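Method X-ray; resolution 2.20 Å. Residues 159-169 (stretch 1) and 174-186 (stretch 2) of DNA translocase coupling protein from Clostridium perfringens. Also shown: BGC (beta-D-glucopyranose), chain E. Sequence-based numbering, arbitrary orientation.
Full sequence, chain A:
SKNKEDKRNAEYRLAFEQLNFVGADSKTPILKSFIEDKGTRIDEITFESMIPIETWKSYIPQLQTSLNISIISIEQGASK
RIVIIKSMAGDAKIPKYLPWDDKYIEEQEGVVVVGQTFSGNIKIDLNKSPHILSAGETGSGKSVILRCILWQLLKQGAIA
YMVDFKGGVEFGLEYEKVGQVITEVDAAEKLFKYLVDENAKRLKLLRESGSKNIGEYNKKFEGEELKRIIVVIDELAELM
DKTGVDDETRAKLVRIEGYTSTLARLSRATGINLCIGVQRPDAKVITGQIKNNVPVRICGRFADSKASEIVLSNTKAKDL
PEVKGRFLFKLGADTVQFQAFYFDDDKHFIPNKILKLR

Stretch 1 159-169: IAYMVDFKGGV
Stretch 2 (174-186) EYEKVGQVITEVD

Two parallel strands, strand 159-163 and the strand through Q180-I182, run 4.7 Å apart at closest approach with 17° between their directions, in the register Y161-Q180, M162-V181, V163-I182. Stretch 2 opens with helical phi/psi at 174-177; Y175 (chi1 -81°, m) points toward stretch 1, and its CD1 lies 3.7 Å from SE of selenomethionine M162, an oblique sulfur-aromatic contact. At V178 (-109/-4) water 1 spans the gap, accepting from A160 N (2.8 Å) and donating to V178 O (2.7 Å). G179 is nearly fully extended (-177/-171); a CB here would clash with A160 O and M162 CE, and instead M162 CE packs 3.6 Å from G179 C. A weak hydrogen bond, Q180 N to A160 O (3.4 Å), precedes three firm backbone hydrogen bonds: M162 N to Q180 O (2.9 Å), I182 N to M162 O (2.7 Å) and D164 N to I182 O (2.9 Å). Q180 lies on the same face as Y161 (chi1 -67°, m), whose OH is 2.7 Å from glucose O1. V181 (t) shares the other face with M162 (m), V181 CG2 to M162 CE 4.2 Å. I182 (m, p) returns to the Y161 face, its CD1 4.4 Å from Y161 CD1 at the ring edge and its CB 4.3 Å from CG2 of V163 (t). T183 (-113/-4; p) sets CG2 3.5 Å from G168 N, within the type I' turn K166-V169. Positive phi (74°) favours glycine at G168, where a CB would strike T183 CG2. Just past the strands, the loops meet through CA-H...O contacts, T183 CA to D164 O (3.2 Å) and F165 CA to T183 O (3.4 Å); water 2 bridges them, donating to F165 O (2.7 Å) and T183 O (2.8 Å). E184 N-caps the helix beginning at V185; F165 (m) lays a ring face over E184 C and V185 N, with F165 CE2 4.0 Å from V185 CB.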

# COMPACT_ATOMS: atom_id res chain seq x y z
N ILE A 159 12.93 -3.89 -17.34
CA ILE A 159 13.43 -5.26 -17.16
C ILE A 159 12.83 -5.70 -15.81
O ILE A 159 12.88 -4.92 -14.86
CB ILE A 159 15.00 -5.32 -17.10
CG1 ILE A 159 15.62 -4.96 -18.46
CG2 ILE A 159 15.51 -6.71 -16.65
CD1 ILE A 159 17.12 -4.55 -18.39
N ALA A 160 12.39 -6.95 -15.70
CA ALA A 160 11.80 -7.44 -14.47
C ALA A 160 12.42 -8.67 -13.89
O ALA A 160 12.78 -9.59 -14.62
CB ALA A 160 10.30 -7.67 -14.68
N TYR A 161 12.46 -8.72 -12.56
CA TYR A 161 12.93 -9.86 -11.78
C TYR A 161 11.88 -10.12 -10.72
O TYR A 161 11.41 -9.19 -10.05
CB TYR A 161 14.30 -9.60 -11.14
CG TYR A 161 15.40 -9.50 -12.17
CD1 TYR A 161 15.93 -10.64 -12.77
CD2 TYR A 161 15.93 -8.27 -12.51
CE1 TYR A 161 16.98 -10.54 -13.69
CE2 TYR A 161 16.92 -8.16 -13.48
CZ TYR A 161 17.44 -9.30 -14.07
OH TYR A 161 18.41 -9.15 -15.03
N MSE A 162 11.44 -11.37 -10.60
CA MSE A 162 10.37 -11.69 -9.66
C MSE A 162 10.83 -12.76 -8.73
O MSE A 162 11.43 -13.74 -9.17
CB MSE A 162 9.11 -12.08 -10.42
CG MSE A 162 8.50 -10.91 -11.19
SE MSE A 162 7.77 -11.48 -12.92
CE MSE A 162 9.38 -11.76 -13.94
N VAL A 163 10.60 -12.55 -7.44
CA VAL A 163 11.04 -13.48 -6.40
C VAL A 163 9.85 -14.11 -5.71
O VAL A 163 9.03 -13.40 -5.12
CB VAL A 163 12.00 -12.79 -5.38
CG1 VAL A 163 12.43 -13.77 -4.28
CG2 VAL A 163 13.21 -12.19 -6.08
N ASP A 164 9.78 -15.46 -5.74
CA ASP A 164 8.73 -16.21 -5.06
C ASP A 164 9.22 -17.58 -4.67
O ASP A 164 9.28 -18.44 -5.52
CB ASP A 164 7.45 -16.30 -5.92
CG ASP A 164 6.35 -17.25 -5.39
OD1 ASP A 164 6.28 -17.48 -4.16
OD2 ASP A 164 5.57 -17.74 -6.21
N PHE A 165 9.49 -17.80 -3.38
CA PHE A 165 10.02 -19.07 -2.86
C PHE A 165 9.00 -20.17 -2.78
O PHE A 165 9.38 -21.30 -2.51
CB PHE A 165 10.75 -18.87 -1.52
CG PHE A 165 12.10 -18.17 -1.60
CD1 PHE A 165 12.51 -17.53 -2.76
CD2 PHE A 165 12.92 -18.09 -0.48
CE1 PHE A 165 13.74 -16.87 -2.83
CE2 PHE A 165 14.14 -17.40 -0.53
CZ PHE A 165 14.54 -16.79 -1.71
N LYS A 166 7.72 -19.88 -3.08
CA LYS A 166 6.69 -20.92 -3.09
C LYS A 166 6.64 -21.57 -4.49
O LYS A 166 5.59 -21.63 -5.13
CB LYS A 166 5.33 -20.39 -2.61
CG LYS A 166 5.36 -19.97 -1.15
CD LYS A 166 4.10 -19.23 -0.69
CE LYS A 166 4.09 -17.77 -1.09
NZ LYS A 166 3.05 -17.00 -0.37
N GLY A 167 7.80 -22.05 -4.94
CA GLY A 167 7.96 -22.70 -6.24
C GLY A 167 7.59 -21.82 -7.43
O GLY A 167 7.37 -22.33 -8.52
N GLY A 168 7.47 -20.51 -7.20
CA GLY A 168 7.11 -19.54 -8.23
C GLY A 168 5.65 -19.57 -8.64
O GLY A 168 5.29 -18.94 -9.63
N VAL A 169 4.79 -20.25 -7.86
CA VAL A 169 3.36 -20.40 -8.13
C VAL A 169 2.65 -19.02 -8.23
O VAL A 169 1.66 -18.89 -8.97
CB VAL A 169 2.69 -21.37 -7.11
CG1 VAL A 169 1.18 -21.49 -7.34
CG2 VAL A 169 3.32 -22.75 -7.23
N GLU A 174 3.44 -17.46 -17.64
CA GLU A 174 3.20 -16.26 -18.43
C GLU A 174 4.12 -15.12 -18.00
O GLU A 174 4.58 -14.37 -18.86
CB GLU A 174 1.71 -15.88 -18.44
CG GLU A 174 0.82 -16.91 -19.13
CD GLU A 174 1.12 -17.24 -20.58
OE1 GLU A 174 0.89 -16.37 -21.45
OE2 GLU A 174 1.57 -18.38 -20.86
N TYR A 175 4.47 -15.05 -16.67
CA TYR A 175 5.43 -14.08 -16.10
C TYR A 175 6.82 -14.37 -16.58
O TYR A 175 7.57 -13.43 -16.83
CB TYR A 175 5.36 -14.02 -14.57
CG TYR A 175 4.21 -13.16 -14.14
CD1 TYR A 175 4.32 -11.77 -14.15
CD2 TYR A 175 2.96 -13.71 -13.90
CE1 TYR A 175 3.22 -10.96 -13.88
CE2 TYR A 175 1.86 -12.91 -13.60
CZ TYR A 175 1.99 -11.53 -13.59
OH TYR A 175 0.93 -10.73 -13.29
N GLU A 176 7.14 -15.65 -16.77
CA GLU A 176 8.43 -16.11 -17.27
C GLU A 176 8.69 -15.66 -18.71
O GLU A 176 9.84 -15.64 -19.13
CB GLU A 176 8.54 -17.64 -17.18
CG GLU A 176 9.36 -18.09 -15.99
CD GLU A 176 9.76 -19.55 -16.01
OE1 GLU A 176 9.21 -20.33 -16.83
OE2 GLU A 176 10.64 -19.93 -15.19
N LYS A 177 7.64 -15.31 -19.47
CA LYS A 177 7.83 -14.83 -20.85
C LYS A 177 8.40 -13.41 -20.85
O LYS A 177 9.04 -13.03 -21.83
CB LYS A 177 6.49 -14.81 -21.63
CG LYS A 177 5.68 -16.09 -21.59
CD LYS A 177 5.90 -16.97 -22.81
CE LYS A 177 4.98 -18.17 -22.81
NZ LYS A 177 5.28 -19.13 -21.72
N VAL A 178 8.16 -12.62 -19.77
CA VAL A 178 8.56 -11.20 -19.71
C VAL A 178 9.72 -10.89 -18.74
O VAL A 178 10.20 -9.76 -18.70
CB VAL A 178 7.33 -10.30 -19.42
CG1 VAL A 178 6.22 -10.51 -20.46
CG2 VAL A 178 6.79 -10.48 -18.00
N GLY A 179 10.19 -11.90 -18.01
CA GLY A 179 11.28 -11.72 -17.07
C GLY A 179 11.70 -13.01 -16.40
O GLY A 179 11.29 -14.11 -16.79
N GLN A 180 12.55 -12.89 -15.41
CA GLN A 180 13.11 -14.03 -14.70
C GLN A 180 12.39 -14.20 -13.37
O GLN A 180 12.28 -13.23 -12.60
CB GLN A 180 14.57 -13.75 -14.43
CG GLN A 180 15.53 -14.88 -14.74
CD GLN A 180 16.93 -14.37 -14.46
OE1 GLN A 180 17.55 -13.72 -15.31
NE2 GLN A 180 17.42 -14.62 -13.26
N VAL A 181 11.96 -15.42 -13.09
CA VAL A 181 11.31 -15.80 -11.84
C VAL A 181 12.32 -16.60 -11.03
O VAL A 181 12.80 -17.62 -11.49
CB VAL A 181 9.96 -16.57 -12.02
CG1 VAL A 181 9.29 -16.86 -10.67
CG2 VAL A 181 9.00 -15.82 -12.95
N ILE A 182 12.65 -16.12 -9.81
CA ILE A 182 13.57 -16.74 -8.86
C ILE A 182 12.70 -17.42 -7.81
O ILE A 182 11.90 -16.76 -7.14
CB ILE A 182 14.52 -15.65 -8.29
CG1 ILE A 182 15.60 -15.24 -9.32
CG2 ILE A 182 15.16 -16.10 -6.99
CD1 ILE A 182 15.13 -14.36 -10.52
N THR A 183 12.84 -18.75 -7.67
CA THR A 183 12.01 -19.58 -6.80
C THR A 183 12.72 -20.21 -5.58
O THR A 183 12.08 -20.93 -4.80
CB THR A 183 11.35 -20.70 -7.63
OG1 THR A 183 12.37 -21.58 -8.08
CG2 THR A 183 10.57 -20.18 -8.82
N GLU A 184 14.04 -20.02 -5.46
CA GLU A 184 14.78 -20.61 -4.34
C GLU A 184 15.90 -19.67 -3.90
O GLU A 184 16.29 -18.79 -4.65
CB GLU A 184 15.24 -22.07 -4.65
CG GLU A 184 16.68 -22.25 -5.15
CD GLU A 184 17.00 -21.94 -6.59
OE1 GLU A 184 16.06 -21.89 -7.42
OE2 GLU A 184 18.20 -21.77 -6.90
N VAL A 185 16.39 -19.87 -2.67
CA VAL A 185 17.39 -19.04 -2.00
C VAL A 185 18.75 -18.98 -2.75
O VAL A 185 19.37 -17.92 -2.75
CB VAL A 185 17.53 -19.44 -0.50
CG1 VAL A 185 18.22 -20.80 -0.31
CG2 VAL A 185 18.21 -18.34 0.30
N ASP A 186 19.17 -20.08 -3.42
CA ASP A 186 20.42 -20.08 -4.19
C ASP A 186 20.33 -19.11 -5.36
O ASP A 186 21.22 -18.27 -5.54
CB ASP A 186 20.77 -21.51 -4.70
CG ASP A 186 21.01 -22.57 -3.64
OD1 ASP A 186 21.39 -22.21 -2.52
OD2 ASP A 186 20.84 -23.77 -3.96
C2 BGC E . 21.54 -11.41 -15.94
C3 BGC E . 22.80 -12.15 -15.52
C4 BGC E . 22.77 -12.44 -14.03
C5 BGC E . 21.49 -13.19 -13.67
C6 BGC E . 21.32 -13.39 -12.18
C1 BGC E . 20.31 -12.23 -15.53
O1 BGC E . 19.15 -11.57 -15.90
O2 BGC E . 21.54 -11.18 -17.34
O3 BGC E . 23.95 -11.38 -15.86
O4 BGC E . 23.89 -13.22 -13.64
O5 BGC E . 20.34 -12.45 -14.12
O6 BGC E . 20.10 -14.04 -11.89
O HOH W 1 12.51 -8.59 -18.01
O HOH W 2 11.80 -22.38 -2.45